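Local coordinates for aerolysin-like protein (Bombina maxima, PDB 6LH8), which is an aerolysin-family protein of a toad that probably forms membrane pores or regulates a pore-forming paralog in the endolysosomal system, at residues Ile128-Gly131 / Asp132-Glu135. Residues are numbered along the deposited sequence; the frame is centred on the assembly and turned at random.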
ATOM      1  N   ILE A 128       6.491   8.725 -21.295  1.00 20.07           N
ATOM      2  CA  ILE A 128       5.966  10.082 -21.215  1.00 23.82           C
ATOM      3  C   ILE A 128       6.282  10.767 -22.530  1.00 24.30           C
ATOM      4  O   ILE A 128       7.398  10.647 -23.036  1.00 22.67           O
ATOM      5  CB  ILE A 128       6.615  10.861 -20.049  1.00 22.55           C
ATOM      6  CG1 ILE A 128       6.260  10.227 -18.700  1.00 27.14           C
ATOM      7  CG2 ILE A 128       6.275  12.352 -20.117  1.00 32.35           C
ATOM      8  CD1 ILE A 128       4.815   9.948 -18.539  1.00 28.06           C
ATOM      9  N   SER A 129       5.325  11.501 -23.077  1.00 26.36           N
ATOM     10  CA  SER A 129       5.640  12.401 -24.174  1.00 25.29           C
ATOM     11  C   SER A 129       4.967  13.740 -23.915  1.00 23.73           C
ATOM     12  O   SER A 129       3.797  13.786 -23.526  1.00 25.56           O
ATOM     13  CB  SER A 129       5.206  11.820 -25.519  1.00 30.36           C
ATOM     14  OG  SER A 129       3.811  11.913 -25.678  1.00 37.39           O
ATOM     15  N   VAL A 130       5.724  14.814 -24.081  1.00 26.53           N
ATOM     16  CA  VAL A 130       5.213  16.174 -23.978  1.00 27.07           C
ATOM     17  C   VAL A 130       5.754  16.915 -25.195  1.00 27.75           C
ATOM     18  O   VAL A 130       6.963  17.149 -25.302  1.00 26.34           O
ATOM     19  CB  VAL A 130       5.606  16.865 -22.658  1.00 29.91           C
ATOM     20  CG1 VAL A 130       7.079  16.674 -22.342  1.00 31.14           C
ATOM     21  CG2 VAL A 130       5.259  18.344 -22.702  1.00 34.71           C
ATOM     22  N   GLY A 131       4.870  17.240 -26.133  1.00 27.59           N
ATOM     23  CA  GLY A 131       5.360  17.787 -27.394  1.00 27.47           C
ATOM     24  C   GLY A 131       6.249  16.763 -28.066  1.00 25.39           C
ATOM     25  O   GLY A 131       5.883  15.594 -28.207  1.00 28.02           O
ATOM     26  N   ASP A 132       7.442  17.176 -28.477  1.00 21.85           N
ATOM     27  CA  ASP A 132       8.365  16.243 -29.096  1.00 25.65           C
ATOM     28  C   ASP A 132       9.336  15.628 -28.098  1.00 25.28           C
ATOM     29  O   ASP A 132      10.235  14.888 -28.501  1.00 23.23           O
ATOM     30  CB  ASP A 132       9.134  16.934 -30.216  1.00 25.74           C
ATOM     31  CG  ASP A 132       9.884  18.152 -29.733  1.00 30.38           C
ATOM     32  OD1 ASP A 132       9.539  18.685 -28.656  1.00 34.37           O
ATOM     33  OD2 ASP A 132      10.807  18.582 -30.449  1.00 35.78           O
ATOM     34  N   ILE A 133       9.175  15.914 -26.811  1.00 25.54           N
ATOM     35  CA  ILE A 133      10.056  15.364 -25.788  1.00 26.42           C
ATOM     36  C   ILE A 133       9.522  14.003 -25.366  1.00 22.84           C
ATOM     37  O   ILE A 133       8.331  13.860 -25.066  1.00 26.09           O
ATOM     38  CB  ILE A 133      10.159  16.323 -24.590  1.00 24.40           C
ATOM     39  CG1 ILE A 133      10.838  17.625 -25.029  1.00 26.71           C
ATOM     40  CG2 ILE A 133      10.944  15.690 -23.453  1.00 26.45           C
ATOM     41  CD1 ILE A 133      10.695  18.765 -24.029  1.00 28.83           C
ATOM     42  N   LYS A 134      10.397  12.994 -25.360  1.00 23.23           N
ATOM     43  CA  LYS A 134      10.044  11.651 -24.918  1.00 24.07           C
ATOM     44  C   LYS A 134      10.938  11.264 -23.750  1.00 25.53           C
ATOM     45  O   LYS A 134      12.131  11.593 -23.727  1.00 28.01           O
ATOM     46  CB  LYS A 134      10.183  10.609 -26.047  1.00 29.35           C
ATOM     47  CG  LYS A 134       9.354  10.908 -27.284  1.00 30.09           C
ATOM     48  CD  LYS A 134       9.217   9.676 -28.167  1.00 36.42           C
ATOM     49  CE  LYS A 134      10.306   9.627 -29.221  1.00 37.63           C
ATOM     50  NZ  LYS A 134       9.715   9.521 -30.592  1.00 40.48           N
ATOM     51  N   GLU A 135      10.347  10.603 -22.763  1.00 21.52           N
ATOM     52  CA  GLU A 135      11.087  10.148 -21.597  1.00 18.77           C
ATOM     53  C   GLU A 135      10.473   8.842 -21.119  1.00 20.08           C
ATOM     54  O   GLU A 135       9.289   8.593 -21.319  1.00 21.39           O
ATOM     55  CB  GLU A 135      11.051  11.190 -20.466  1.00 20.42           C
ATOM     56  CG  GLU A 135      11.895  10.801 -19.251  1.00 18.51           C
ATOM     57  CD  GLU A 135      13.353  10.701 -19.607  1.00 22.99           C
ATOM     58  OE1 GLU A 135      13.792   9.616 -20.048  1.00 23.05           O
ATOM     59  OE2 GLU A 135      14.067  11.723 -19.489  1.00 23.87           O
TER
HETATM   60  O   HOH W   1       6.762  13.067 -27.863  1.00 30.94           O
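Val130 and Ile133 flank the turn and pack side by side, their side chains pointing the same way, with Val130 CG1 resting 3.8 Å from Ile133 CB. The torsion of Val130 accounts for this touch: at chi1 47° CG1 lies between the backbone N and the carbonyl carbon, which turns that methyl toward the neighbouring strand. The two backbones beneath are joined in both directions, since Val130 N donates to Ile133 O at 2.9 Å, while Ile133 N returns a bond to Val130 O. This second bond closes the turn, its donor standing above the Val130 carbonyl plane rather than on a lone pair. Positive phi at Gly131 (61°), the second position, fits a type II' beta turn, and with only Gly131 and Asp132 between the paired positions this is a two-residue beta hairpin, closing strands 110-130 and 133-154 of the antiparallel sheet at one end of the elongated molecule. Farther from the turn, Ile128 and Glu135 form a second hydrogen-bonded pair; Ile128 N meets Glu135 O at 2.8 Å and nearly straight, at 169°. Their side chains start out on the face of Val130 and Ile133 and then lead off: Ile128 is buried against Ala3 and Val5, while partly exposed Glu135 lies against Pro55 and Val60 and bonds Thr58 OG1 through OE2. The other face is looser. Ser129 and Lys134 form the intervening non-hydrogen-bonded pair; Ser129 CA-H faces Ile133 O, with CA 3.2 Å from that oxygen, and Lys134 CA-H faces Ile128 O, while the exposed lysine chain leads away. On this side a water donates to Gly131 O at 2.7 Å and, weakly, to Ile133 O. Exposed Asp132 at the tip bends outward from CA, though its CB still lies 3.6 Å from Gly131 C.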